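Local coordinates for NTF2 domain-containing protein (Chaetomium thermophilum, PDB 4X2H) that is of uncharacterised function but carries an NTF2 domain, the fold of nuclear transport factor 2, and probably serves as a protein-binding partner in a two-chain complex, at residues 13-18 against 151-156; 33-38 against 157-162; 39-44 against 99-104; 129-134 against 147-152. One frame throughout, in Å; residues are numbered along the deposited sequence.

Interaction 1. Residues 13-18 against 151-156; sequences EWYYRQ and DVFILV
Tyr16, Phe153 and Asp151 bury the most surface where helix 13-18 lies across strand 151-156, the axes 12.8 Å apart and their directions 128° from each other. At this spacing the contact is made by side chains, three of them aromatic, and not by the backbones. With CG anti to its carbonyl carbon, Tyr16 reaches Asp151 tip to tip, and its OH donates to Asp151 OD2 over 2.6 Å, using the anti lone pair of that oxygen. The same hydroxyl lies at the edge of the Phe153 ring, in its plane, 3.7 Å from Phe153 CE1. Phe153 in turn directs its edge at the face of Tyr15, an edge-to-face pair with centroids 5.2 Å apart and planes at 71°. The Tyr15 hydroxyl bonds to Trp59, while OD1 of Asp151 is taken by His178, so both carboxylate oxygens have partners inside the cone-like NTF2 core. A phenylalanine here has no hydroxyl to give Asp151 OD2, and would probably leave a buried carboxylate less well compensated. The short bond, in a setting walled by aromatic rings, is consistent with a carboxylate that depends on Tyr16 and His178 to offset its buried charge.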
loop_
_atom_site.group_PDB
_atom_site.type_symbol
_atom_site.label_atom_id
_atom_site.label_comp_id
_atom_site.label_asym_id
_atom_site.label_seq_id
_atom_site.Cartn_x
_atom_site.Cartn_y
_atom_site.Cartn_z
ATOM N N GLU B 13 10.211 10.389 1.960
ATOM C CA GLU B 13 11.465 10.968 2.417
ATOM C C GLU B 13 11.240 11.697 3.736
ATOM O O GLU B 13 12.042 11.583 4.656
ATOM C CB GLU B 13 12.039 11.917 1.361
ATOM C CG GLU B 13 13.471 12.356 1.628
ATOM C CD GLU B 13 14.046 13.197 0.500
ATOM O OE1 GLU B 13 13.593 13.038 -0.654
ATOM O OE2 GLU B 13 14.951 14.016 0.765
ATOM N N TRP B 14 10.131 12.422 3.835
ATOM C CA TRP B 14 9.828 13.176 5.046
ATOM C C TRP B 14 9.526 12.260 6.229
ATOM O O TRP B 14 10.113 12.398 7.297
ATOM C CB TRP B 14 8.637 14.115 4.825
ATOM C CG TRP B 14 8.185 14.749 6.109
ATOM C CD1 TRP B 14 8.758 15.812 6.738
ATOM C CD2 TRP B 14 7.080 14.346 6.929
ATOM N NE1 TRP B 14 8.084 16.095 7.900
ATOM C CE2 TRP B 14 7.048 15.210 8.040
ATOM C CE3 TRP B 14 6.121 13.332 6.836
ATOM C CZ2 TRP B 14 6.097 15.097 9.046
ATOM C CZ3 TRP B 14 5.171 13.220 7.839
ATOM C CH2 TRP B 14 5.169 14.097 8.931
ATOM N N TYR B 15 8.598 11.332 6.021
ATOM C CA TYR B 15 8.065 10.493 7.087
ATOM C C TYR B 15 9.151 9.672 7.795
ATOM O O TYR B 15 9.277 9.702 9.020
ATOM C CB TYR B 15 6.986 9.570 6.509
ATOM C CG TYR B 15 6.344 8.657 7.522
ATOM C CD1 TYR B 15 5.224 9.057 8.240
ATOM C CD2 TYR B 15 6.856 7.390 7.763
ATOM C CE1 TYR B 15 4.639 8.220 9.175
ATOM C CE2 TYR B 15 6.276 6.550 8.686
ATOM C CZ TYR B 15 5.172 6.969 9.394
ATOM O OH TYR B 15 4.598 6.124 10.316
ATOM N N TYR B 16 9.948 8.948 7.028
ATOM C CA TYR B 16 10.955 8.088 7.634
ATOM C C TYR B 16 12.166 8.883 8.124
ATOM O O TYR B 16 12.897 8.424 8.995
ATOM C CB TYR B 16 11.341 6.987 6.645
ATOM C CG TYR B 16 10.160 6.075 6.372
ATOM C CD1 TYR B 16 9.806 5.075 7.268
ATOM C CD2 TYR B 16 9.368 6.249 5.245
ATOM C CE1 TYR B 16 8.712 4.257 7.034
ATOM C CE2 TYR B 16 8.277 5.445 5.006
ATOM C CZ TYR B 16 7.951 4.450 5.899
ATOM O OH TYR B 16 6.854 3.655 5.651
ATOM N N ARG B 17 12.359 10.094 7.606
ATOM C CA ARG B 17 13.400 10.968 8.141
ATOM C C ARG B 17 13.023 11.420 9.555
ATOM O O ARG B 17 13.878 11.485 10.436
ATOM C CB ARG B 17 13.626 12.184 7.235
ATOM C CG ARG B 17 14.837 13.031 7.617
ATOM C CD ARG B 17 14.768 14.431 7.017
ATOM N NE ARG B 17 14.189 14.430 5.673
ATOM C CZ ARG B 17 13.237 15.262 5.247
ATOM N NH1 ARG B 17 12.730 16.192 6.047
ATOM N NH2 ARG B 17 12.787 15.163 4.004
ATOM N N GLN B 18 11.747 11.734 9.772
ATOM C CA GLN B 18 11.291 12.144 11.101
ATOM C C GLN B 18 11.537 11.022 12.108
ATOM O O GLN B 18 12.093 11.248 13.183
ATOM C CB GLN B 18 9.801 12.514 11.101
ATOM C CG GLN B 18 9.387 13.629 10.141
ATOM C CD GLN B 18 10.412 14.746 10.035
ATOM O OE1 GLN B 18 11.099 14.888 9.019
ATOM N NE2 GLN B 18 10.519 15.545 11.084
ATOM N N ASP B 151 4.655 -0.807 5.139
ATOM C CA ASP B 151 3.730 0.268 5.481
ATOM C C ASP B 151 2.783 0.498 4.317
ATOM O O ASP B 151 3.211 0.484 3.170
ATOM C CB ASP B 151 4.487 1.574 5.771
ATOM C CG ASP B 151 4.646 1.869 7.253
ATOM O OD1 ASP B 151 3.789 1.459 8.062
ATOM O OD2 ASP B 151 5.639 2.550 7.606
ATOM N N VAL B 152 1.502 0.705 4.601
ATOM C CA VAL B 152 0.593 1.206 3.581
ATOM C C VAL B 152 -0.127 2.437 4.112
ATOM O O VAL B 152 -0.473 2.512 5.290
ATOM C CB VAL B 152 -0.432 0.139 3.108
ATOM C CG1 VAL B 152 0.284 -1.001 2.375
ATOM C CG2 VAL B 152 -1.283 -0.369 4.264
ATOM N N PHE B 153 -0.309 3.412 3.230
ATOM C CA PHE B 153 -0.949 4.677 3.569
ATOM C C PHE B 153 -2.009 5.017 2.553
ATOM O O PHE B 153 -1.841 4.746 1.363
ATOM C CB PHE B 153 0.047 5.839 3.592
ATOM C CG PHE B 153 1.209 5.652 4.516
ATOM C CD1 PHE B 153 2.379 5.071 4.063
ATOM C CD2 PHE B 153 1.153 6.110 5.823
ATOM C CE1 PHE B 153 3.459 4.932 4.894
ATOM C CE2 PHE B 153 2.231 5.966 6.663
ATOM C CZ PHE B 153 3.388 5.378 6.202
ATOM N N ILE B 154 -3.089 5.632 3.018
ATOM C CA ILE B 154 -3.955 6.376 2.123
ATOM C C ILE B 154 -3.693 7.860 2.358
ATOM O O ILE B 154 -3.851 8.367 3.472
ATOM C CB ILE B 154 -5.438 6.038 2.322
ATOM C CG1 ILE B 154 -5.681 4.581 1.931
ATOM C CG2 ILE B 154 -6.306 6.949 1.458
ATOM C CD1 ILE B 154 -7.057 4.065 2.285
ATOM N N LEU B 155 -3.265 8.541 1.305
ATOM C CA LEU B 155 -2.959 9.961 1.383
ATOM C C LEU B 155 -4.040 10.792 0.717
ATOM O O LEU B 155 -4.554 10.407 -0.331
ATOM C CB LEU B 155 -1.617 10.253 0.732
ATOM C CG LEU B 155 -0.404 9.535 1.318
ATOM C CD1 LEU B 155 0.795 9.801 0.439
ATOM C CD2 LEU B 155 -0.134 9.982 2.752
ATOM N N VAL B 156 -4.371 11.930 1.325
ATOM C CA VAL B 156 -5.353 12.862 0.764
ATOM C C VAL B 156 -4.755 14.271 0.693
ATOM O O VAL B 156 -3.781 14.577 1.388
ATOM C CB VAL B 156 -6.663 12.883 1.590
ATOM C CG1 VAL B 156 -7.380 11.539 1.501
ATOM C CG2 VAL B 156 -6.390 13.245 3.041
#

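Interaction 2. Residues 33-38 against 157-162; sequences NATYTK and PNWDVL
The helix that starts at Ala34 has Asn33 at its N-cap and points its first turn at the irregular segment 157-162, where CA of Thr35 comes within 6.7 Å of CA of Asp160. Each segment is held by a side-chain-to-backbone bond of its own: Asn33 OD1 accepts from Tyr36 N in the capping bond, nearly straight at 167°, and Asn158 OD1 accepts from Asp160 N in an Asx turn. Asp160 grips the helix start with both carboxylate oxygens. Its OD2 receives Thr35 N on the syn lone pair, while its OD1 is met from above the carboxylate plane by Thr35 OG1 at a very short 2.5 Å. The negative group thus sits at a helix N-terminus, where the helix dipole would probably stabilise it. Asn33 ND2 adds a weak bond to Asn158 OD1, 2.9 Å long, the two amide planes being almost perpendicular. A water joins the cap to the turn, donating to Asn33 OD1 and accepting from Trp159 N. Farther along, Tyr36 has CG anti to its carbonyl carbon, and its OH donates a hydrogen bond to Pro157 O over 2.5 Å, in the carbonyl plane. Its ring crosses the Trp159 indole obliquely, with Tyr36 CZ 3.9 Å from Trp159 CD1, and Thr35 CG2 touches the indole edge at the same CD1. Trp159 NE1 itself bonds to Phe103 O, and Asn158 ND2 to Arg171 O. Helix 34-39 is thereby fastened to the loop that leaves strand 145-157, with Leu174 of the adjacent strand 173-182 touching both Asn33 and Asn158.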
loop_
_atom_site.group_PDB
_atom_site.type_symbol
_atom_site.label_atom_id
_atom_site.label_comp_id
_atom_site.label_asym_id
_atom_site.label_seq_id
_atom_site.Cartn_x
_atom_site.Cartn_y
_atom_site.Cartn_z
ATOM N N ASN B 33 -5.335 18.733 11.069
ATOM C CA ASN B 33 -5.490 19.636 9.936
ATOM C C ASN B 33 -6.727 20.509 10.117
ATOM O O ASN B 33 -7.800 20.016 10.471
ATOM C CB ASN B 33 -5.578 18.846 8.627
ATOM C CG ASN B 33 -5.742 19.744 7.417
ATOM O OD1 ASN B 33 -6.847 19.925 6.906
ATOM N ND2 ASN B 33 -4.640 20.321 6.961
ATOM N N ALA B 34 -6.562 21.807 9.879
ATOM C CA ALA B 34 -7.616 22.789 10.119
ATOM C C ALA B 34 -8.857 22.532 9.269
ATOM O O ALA B 34 -9.978 22.506 9.776
ATOM C CB ALA B 34 -7.085 24.192 9.849
ATOM N N THR B 35 -8.654 22.347 7.971
ATOM C CA THR B 35 -9.765 22.190 7.044
ATOM C C THR B 35 -10.491 20.858 7.237
ATOM O O THR B 35 -11.721 20.813 7.253
ATOM C CB THR B 35 -9.279 22.316 5.588
ATOM O OG1 THR B 35 -9.004 23.694 5.308
ATOM C CG2 THR B 35 -10.324 21.814 4.600
ATOM N N TYR B 36 -9.743 19.771 7.382
ATOM C CA TYR B 36 -10.373 18.469 7.568
ATOM C C TYR B 36 -11.088 18.402 8.912
ATOM O O TYR B 36 -12.116 17.741 9.035
ATOM C CB TYR B 36 -9.341 17.350 7.445
ATOM C CG TYR B 36 -9.003 17.011 6.011
ATOM C CD1 TYR B 36 -10.002 16.775 5.077
ATOM C CD2 TYR B 36 -7.690 16.946 5.590
ATOM C CE1 TYR B 36 -9.697 16.466 3.760
ATOM C CE2 TYR B 36 -7.374 16.641 4.277
ATOM C CZ TYR B 36 -8.379 16.404 3.369
ATOM O OH TYR B 36 -8.056 16.103 2.064
ATOM N N THR B 37 -10.564 19.107 9.910
ATOM C CA THR B 37 -11.192 19.129 11.225
ATOM C C THR B 37 -12.520 19.881 11.165
ATOM O O THR B 37 -13.519 19.432 11.727
ATOM C CB THR B 37 -10.270 19.771 12.275
ATOM O OG1 THR B 37 -9.116 18.938 12.463
ATOM C CG2 THR B 37 -10.986 19.931 13.613
ATOM N N LYS B 38 -12.532 21.021 10.480
ATOM C CA LYS B 38 -13.762 21.794 10.317
ATOM C C LYS B 38 -14.789 20.988 9.529
ATOM O O LYS B 38 -15.990 21.058 9.797
ATOM C CB LYS B 38 -13.476 23.122 9.610
ATOM C CG LYS B 38 -14.677 24.061 9.505
ATOM C CD LYS B 38 -14.958 24.763 10.828
ATOM C CE LYS B 38 -16.219 25.614 10.755
ATOM N NZ LYS B 38 -16.985 25.577 12.035
ATOM N N PRO B 157 -5.316 15.135 -0.170
ATOM C CA PRO B 157 -4.780 16.492 -0.326
ATOM C C PRO B 157 -4.842 17.322 0.954
ATOM O O PRO B 157 -5.839 17.261 1.674
ATOM C CB PRO B 157 -5.686 17.107 -1.397
ATOM C CG PRO B 157 -6.266 15.967 -2.124
ATOM C CD PRO B 157 -6.403 14.863 -1.124
ATOM N N ASN B 158 -3.788 18.083 1.227
ATOM C CA ASN B 158 -3.828 19.092 2.282
ATOM C C ASN B 158 -4.294 20.408 1.683
ATOM O O ASN B 158 -3.505 21.132 1.076
ATOM C CB ASN B 158 -2.458 19.265 2.943
ATOM C CG ASN B 158 -2.499 20.212 4.136
ATOM O OD1 ASN B 158 -3.483 20.931 4.348
ATOM N ND2 ASN B 158 -1.426 20.225 4.915
ATOM N N TRP B 159 -5.578 20.716 1.852
ATOM C CA TRP B 159 -6.168 21.899 1.235
ATOM C C TRP B 159 -5.582 23.196 1.789
ATOM O O TRP B 159 -5.679 24.243 1.151
ATOM C CB TRP B 159 -7.686 21.910 1.433
ATOM C CG TRP B 159 -8.386 20.696 0.919
ATOM C CD1 TRP B 159 -9.181 19.848 1.635
ATOM C CD2 TRP B 159 -8.354 20.181 -0.420
ATOM N NE1 TRP B 159 -9.653 18.847 0.825
ATOM C CE2 TRP B 159 -9.161 19.027 -0.442
ATOM C CE3 TRP B 159 -7.731 20.588 -1.603
ATOM C CZ2 TRP B 159 -9.354 18.269 -1.598
ATOM C CZ3 TRP B 159 -7.928 19.837 -2.751
ATOM C CH2 TRP B 159 -8.729 18.689 -2.738
ATOM N N ASP B 160 -4.982 23.125 2.971
ATOM C CA ASP B 160 -4.443 24.314 3.627
ATOM C C ASP B 160 -3.041 24.663 3.139
ATOM O O ASP B 160 -2.550 25.762 3.407
ATOM C CB ASP B 160 -4.429 24.120 5.145
ATOM C CG ASP B 160 -5.823 23.943 5.724
ATOM O OD1 ASP B 160 -6.742 24.671 5.290
ATOM O OD2 ASP B 160 -6.000 23.072 6.605
ATOM N N VAL B 161 -2.411 23.739 2.417
ATOM C CA VAL B 161 -1.036 23.914 1.953
ATOM C C VAL B 161 -0.950 23.923 0.428
ATOM O O VAL B 161 -0.213 24.724 -0.148
ATOM C CB VAL B 161 -0.113 22.801 2.520
ATOM C CG1 VAL B 161 1.256 22.812 1.842
ATOM C CG2 VAL B 161 0.046 22.975 4.018
ATOM N N LEU B 162 -1.696 23.037 -0.223
ATOM C CA LEU B 162 -1.676 22.951 -1.684
ATOM C C LEU B 162 -2.028 24.283 -2.335
ATOM O O LEU B 162 -3.133 24.796 -2.166
ATOM C CB LEU B 162 -2.643 21.871 -2.175
ATOM C CG LEU B 162 -2.156 20.429 -2.037
ATOM C CD1 LEU B 162 -3.283 19.464 -2.338
ATOM C CD2 LEU B 162 -0.973 20.164 -2.960
HETATM O O HOH W 1 -7.155 19.755 4.116
#

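Interaction 3. Residues 39-44 against 99-104; sequences AGHPPA and ADYRFA
Two loops of the NTF2 domain meet beside a Schellman motif, in which Gly40, at a positive phi of 79°, ends helix 34-39. Phe103 carries the largest share of the contact. Its CG is anti to the backbone N, which extends the ring between Ala39 and His41: CZ lies 3.5 Å from Ala39 O, and CE2 lies 3.7 Å from His41 CD2. The His41 and Phe103 rings cross obliquely, with planes 68° apart. A water completes this first shell, 2.6 Å from His41 NE2 and 2.7 Å from Tyr101 OH; it lies in the plane of the Tyr101 ring, at its edge. In the next shell, His41 ND1 donates to Pro42 O at 2.7 Å, on a lone pair and within 5° of the ring plane, a bond that fixes the rotation of the imidazole. An alanine here removes the imidazole, and with it the bond to Pro42 O and the water link to Tyr101, and would probably loosen the packing against Phe103. Tyr36 meets the His41 ring edge-to-face, and another chain packs on Phe103 and stacks on its ring, so the loop pair also borders the subunit interface. Among carbon pairs, Ala39 CB and Ala104 CB are pressed together at 3.5 Å, closer than usual van der Waals contact.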
loop_
_atom_site.group_PDB
_atom_site.type_symbol
_atom_site.label_atom_id
_atom_site.label_comp_id
_atom_site.label_asym_id
_atom_site.label_seq_id
_atom_site.Cartn_x
_atom_site.Cartn_y
_atom_site.Cartn_z
ATOM N N ALA B 39 -14.307 20.221 8.557
ATOM C CA ALA B 39 -15.174 19.427 7.698
ATOM C C ALA B 39 -15.667 18.160 8.393
ATOM O O ALA B 39 -16.557 17.481 7.886
ATOM C CB ALA B 39 -14.444 19.069 6.413
ATOM N N GLY B 40 -15.086 17.846 9.546
ATOM C CA GLY B 40 -15.490 16.680 10.314
ATOM C C GLY B 40 -14.930 15.381 9.769
ATOM O O GLY B 40 -15.579 14.343 9.839
ATOM N N HIS B 41 -13.723 15.436 9.219
ATOM C CA HIS B 41 -13.062 14.226 8.750
ATOM C C HIS B 41 -12.910 13.268 9.926
ATOM O O HIS B 41 -12.598 13.697 11.036
ATOM C CB HIS B 41 -11.696 14.543 8.138
ATOM C CG HIS B 41 -11.144 13.439 7.288
ATOM N ND1 HIS B 41 -10.632 12.276 7.816
ATOM C CD2 HIS B 41 -11.029 13.326 5.943
ATOM C CE1 HIS B 41 -10.226 11.490 6.834
ATOM N NE2 HIS B 41 -10.454 12.105 5.687
ATOM N N PRO B 42 -13.151 11.970 9.702
ATOM C CA PRO B 42 -12.922 11.053 10.821
ATOM C C PRO B 42 -11.446 11.015 11.202
ATOM O O PRO B 42 -10.606 11.402 10.391
ATOM C CB PRO B 42 -13.397 9.701 10.279
ATOM C CG PRO B 42 -13.374 9.840 8.797
ATOM C CD PRO B 42 -13.671 11.277 8.512
ATOM N N PRO B 43 -11.134 10.573 12.427
ATOM C CA PRO B 43 -9.729 10.423 12.815
ATOM C C PRO B 43 -9.003 9.512 11.841
ATOM O O PRO B 43 -9.643 8.643 11.247
ATOM C CB PRO B 43 -9.807 9.799 14.212
ATOM C CG PRO B 43 -11.190 10.087 14.694
ATOM C CD PRO B 43 -12.052 10.118 13.483
ATOM N N ALA B 44 -7.701 9.710 11.661
ATOM C CA ALA B 44 -6.940 8.826 10.795
ATOM C C ALA B 44 -7.109 7.411 11.322
ATOM O O ALA B 44 -7.133 7.205 12.535
ATOM C CB ALA B 44 -5.472 9.229 10.754
ATOM N N ALA B 99 -8.869 10.252 -8.374
ATOM C CA ALA B 99 -8.285 11.419 -9.024
ATOM C C ALA B 99 -9.211 12.628 -8.943
ATOM O O ALA B 99 -8.838 13.724 -9.362
ATOM C CB ALA B 99 -7.964 11.100 -10.477
ATOM N N ASP B 100 -10.416 12.419 -8.415
ATOM C CA ASP B 100 -11.414 13.479 -8.292
ATOM C C ASP B 100 -11.792 13.652 -6.828
ATOM O O ASP B 100 -12.965 13.765 -6.486
ATOM C CB ASP B 100 -12.655 13.153 -9.133
ATOM C CG ASP B 100 -13.619 14.330 -9.255
ATOM O OD1 ASP B 100 -13.189 15.494 -9.104
ATOM O OD2 ASP B 100 -14.819 14.079 -9.498
ATOM N N TYR B 101 -10.791 13.649 -5.960
ATOM C CA TYR B 101 -11.034 13.752 -4.529
ATOM C C TYR B 101 -11.603 15.131 -4.204
ATOM O O TYR B 101 -11.033 16.147 -4.607
ATOM C CB TYR B 101 -9.743 13.487 -3.755
ATOM C CG TYR B 101 -9.934 13.453 -2.261
ATOM C CD1 TYR B 101 -10.271 12.271 -1.616
ATOM C CD2 TYR B 101 -9.791 14.600 -1.498
ATOM C CE1 TYR B 101 -10.454 12.235 -0.248
ATOM C CE2 TYR B 101 -9.970 14.577 -0.136
ATOM C CZ TYR B 101 -10.301 13.390 0.485
ATOM O OH TYR B 101 -10.481 13.369 1.846
ATOM N N ARG B 102 -12.731 15.159 -3.493
ATOM C CA ARG B 102 -13.464 16.404 -3.258
ATOM C C ARG B 102 -13.769 16.702 -1.797
ATOM O O ARG B 102 -14.270 17.785 -1.490
ATOM C CB ARG B 102 -14.801 16.391 -4.002
ATOM C CG ARG B 102 -14.722 16.044 -5.463
ATOM C CD ARG B 102 -15.988 16.461 -6.187
ATOM N NE ARG B 102 -15.739 16.709 -7.603
ATOM C CZ ARG B 102 -16.414 17.580 -8.347
ATOM N NH1 ARG B 102 -17.393 18.304 -7.818
ATOM N NH2 ARG B 102 -16.106 17.731 -9.626
ATOM N N PHE B 103 -13.521 15.763 -0.893
ATOM C CA PHE B 103 -13.970 15.982 0.476
ATOM C C PHE B 103 -13.223 17.145 1.116
ATOM O O PHE B 103 -11.994 17.190 1.110
ATOM C CB PHE B 103 -13.815 14.740 1.350
ATOM C CG PHE B 103 -14.315 14.955 2.745
ATOM C CD1 PHE B 103 -15.677 14.979 3.000
ATOM C CD2 PHE B 103 -13.440 15.197 3.786
ATOM C CE1 PHE B 103 -16.157 15.208 4.273
ATOM C CE2 PHE B 103 -13.913 15.428 5.071
ATOM C CZ PHE B 103 -15.277 15.432 5.310
ATOM N N ALA B 104 -14.003 18.087 1.646
ATOM C CA ALA B 104 -13.497 19.276 2.330
ATOM C C ALA B 104 -12.785 20.239 1.378
ATOM O O ALA B 104 -12.176 21.209 1.817
ATOM C CB ALA B 104 -12.564 18.874 3.475
HETATM O O HOH W 2 -10.717 11.095 3.289
#

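Interaction 4. Residues 129-134 against 147-152; sequences GSVYFG and QHFNDV
Gln147 O is the best-held polar atom here: one hydrogen bond grips it, from Val131 N at 2.8 Å, and Ser130 CA adds a CA-H...O contact at 3.2 Å. The setting is a beta hairpin of strands 122-135 and 145-157 in the curved NTF2 sheet. Gly129 pairs with Phe149 and Val131 with Gln147 as antiparallel hydrogen-bonded pairs, flanking the non-hydrogen-bonded pair of Ser130 with His148. Four backbone bonds result, the straightest being Gln147 N to Val131 O at 170°. Phe149 holds CG in the crowded position between its backbone N and carbonyl carbon (chi1 80°), which folds the ring back over Gly129, so that Gly129 N lies above one face. A CB on Gly129 would clash with Phe149 CE1, so the bare backbone is what lets the ring lie there. On the same face of the sheet, Val131 CG2 packs 3.7 Å from Phe149 CD1, and Gln147 OE1 meets the edge of the Phe133 ring, 3.3 Å from Phe133 CE1. The opposite face carries Ser130 and His148; a residue of another chain stacks on the His148 ring, and Asn150 OD1 accepts hydrogen bonds from the other chain. One water bridges Ser130 and His148, 2.6 Å from Ser130 OG and 2.9 Å from His148 ND1.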
loop_
_atom_site.group_PDB
_atom_site.type_symbol
_atom_site.label_atom_id
_atom_site.label_comp_id
_atom_site.label_asym_id
_atom_site.label_seq_id
_atom_site.Cartn_x
_atom_site.Cartn_y
_atom_site.Cartn_z
ATOM N N GLY B 129 10.753 -2.127 3.492
ATOM C CA GLY B 129 12.153 -1.966 3.818
ATOM C C GLY B 129 12.510 -2.771 5.045
ATOM O O GLY B 129 11.818 -3.733 5.381
ATOM N N SER B 130 13.585 -2.369 5.715
ATOM C CA SER B 130 14.047 -3.060 6.907
ATOM C C SER B 130 14.059 -2.129 8.110
ATOM O O SER B 130 14.219 -0.912 7.973
ATOM C CB SER B 130 15.447 -3.635 6.685
ATOM O OG SER B 130 15.463 -4.556 5.605
ATOM N N VAL B 131 13.872 -2.723 9.282
ATOM C CA VAL B 131 14.049 -2.035 10.553
ATOM C C VAL B 131 15.250 -2.650 11.245
ATOM O O VAL B 131 15.263 -3.852 11.502
ATOM C CB VAL B 131 12.833 -2.171 11.482
ATOM C CG1 VAL B 131 12.900 -1.120 12.586
ATOM C CG2 VAL B 131 11.534 -2.076 10.713
ATOM N N TYR B 132 16.251 -1.834 11.551
ATOM C CA TYR B 132 17.442 -2.316 12.243
ATOM C C TYR B 132 17.446 -1.881 13.696
ATOM O O TYR B 132 17.362 -0.693 13.996
ATOM C CB TYR B 132 18.707 -1.813 11.551
ATOM C CG TYR B 132 18.874 -2.358 10.156
ATOM C CD1 TYR B 132 19.529 -3.560 9.936
ATOM C CD2 TYR B 132 18.370 -1.678 9.061
ATOM C CE1 TYR B 132 19.677 -4.070 8.662
ATOM C CE2 TYR B 132 18.516 -2.179 7.782
ATOM C CZ TYR B 132 19.171 -3.375 7.589
ATOM O OH TYR B 132 19.318 -3.876 6.318
ATOM N N PHE B 133 17.541 -2.858 14.591
ATOM C CA PHE B 133 17.643 -2.589 16.020
ATOM C C PHE B 133 19.072 -2.776 16.504
ATOM O O PHE B 133 19.652 -3.848 16.340
ATOM C CB PHE B 133 16.702 -3.503 16.795
ATOM C CG PHE B 133 15.258 -3.271 16.485
ATOM C CD1 PHE B 133 14.676 -3.839 15.366
ATOM C CD2 PHE B 133 14.487 -2.466 17.303
ATOM C CE1 PHE B 133 13.332 -3.615 15.076
ATOM C CE2 PHE B 133 13.151 -2.244 17.017
ATOM C CZ PHE B 133 12.581 -2.818 15.899
ATOM N N GLY B 134 19.640 -1.726 17.088
ATOM C CA GLY B 134 20.950 -1.813 17.715
ATOM C C GLY B 134 22.121 -1.861 16.749
ATOM O O GLY B 134 23.210 -2.312 17.110
ATOM N N GLN B 147 14.166 -6.528 11.242
ATOM C CA GLN B 147 12.820 -6.840 10.778
ATOM C C GLN B 147 12.624 -6.365 9.357
ATOM O O GLN B 147 13.262 -5.415 8.917
ATOM C CB GLN B 147 11.754 -6.178 11.651
ATOM C CG GLN B 147 11.702 -6.638 13.087
ATOM C CD GLN B 147 10.584 -5.950 13.840
ATOM O OE1 GLN B 147 10.481 -4.721 13.833
ATOM N NE2 GLN B 147 9.725 -6.734 14.471
ATOM N N HIS B 148 11.723 -7.029 8.647
ATOM C CA HIS B 148 11.175 -6.494 7.413
ATOM C C HIS B 148 9.948 -5.680 7.795
ATOM O O HIS B 148 9.184 -6.113 8.649
ATOM C CB HIS B 148 10.811 -7.623 6.444
ATOM C CG HIS B 148 10.253 -7.142 5.142
ATOM N ND1 HIS B 148 11.020 -6.490 4.198
ATOM C CD2 HIS B 148 9.003 -7.215 4.626
ATOM C CE1 HIS B 148 10.263 -6.178 3.161
ATOM N NE2 HIS B 148 9.036 -6.610 3.394
ATOM N N PHE B 149 9.763 -4.498 7.210
ATOM C CA PHE B 149 8.520 -3.771 7.434
ATOM C C PHE B 149 7.821 -3.479 6.133
ATOM O O PHE B 149 8.442 -3.378 5.073
ATOM C CB PHE B 149 8.742 -2.466 8.216
ATOM C CG PHE B 149 9.236 -1.310 7.387
ATOM C CD1 PHE B 149 10.588 -1.073 7.247
ATOM C CD2 PHE B 149 8.344 -0.428 6.789
ATOM C CE1 PHE B 149 11.056 -0.007 6.501
ATOM C CE2 PHE B 149 8.803 0.643 6.041
ATOM C CZ PHE B 149 10.165 0.855 5.902
ATOM N N ASN B 150 6.505 -3.381 6.246
ATOM C CA ASN B 150 5.634 -3.015 5.153
ATOM C C ASN B 150 4.617 -2.018 5.689
ATOM O O ASN B 150 3.860 -2.328 6.610
ATOM C CB ASN B 150 4.956 -4.257 4.566
ATOM C CG ASN B 150 3.922 -3.921 3.518
ATOM O OD1 ASN B 150 2.799 -4.418 3.563
ATOM N ND2 ASN B 150 4.292 -3.075 2.566
ATOM N N ASP B 151 4.655 -0.807 5.139
ATOM C CA ASP B 151 3.730 0.268 5.481
ATOM C C ASP B 151 2.783 0.498 4.317
ATOM O O ASP B 151 3.211 0.484 3.170
ATOM C CB ASP B 151 4.487 1.574 5.771
ATOM C CG ASP B 151 4.646 1.869 7.253
ATOM O OD1 ASP B 151 3.789 1.459 8.062
ATOM O OD2 ASP B 151 5.639 2.550 7.606
ATOM N N VAL B 152 1.502 0.705 4.601
ATOM C CA VAL B 152 0.593 1.206 3.581
ATOM C C VAL B 152 -0.127 2.437 4.112
ATOM O O VAL B 152 -0.473 2.512 5.290
ATOM C CB VAL B 152 -0.432 0.139 3.108
ATOM C CG1 VAL B 152 0.284 -1.001 2.375
ATOM C CG2 VAL B 152 -1.283 -0.369 4.264
HETATM O O HOH W 3 13.827 -6.445 4.939
#

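Strand 145-157 and the loop after it supply one side of interactions 1, 2 and 4: interaction 4 uses the strand's start, interaction 1 continues along it from the shared Asp151 and Val152, and interaction 2 takes up the loop that follows. Interactions 1 and 4 have centres about 14 Å apart and touch where Tyr16 OH lies 3.6 Å from Phe149 CE2. At the far end, interactions 2 and 3 are only about 9 Å apart between centres, joined by the probable bonds Tyr36 O to His41 N and Trp159 NE1 to Phe103 O. Val156, at the end of segment 151-156, packs against both Tyr36 and Tyr101. Interaction 4 lies about 30 Å, centre to centre, from interactions 2 and 3, across the chain's centre.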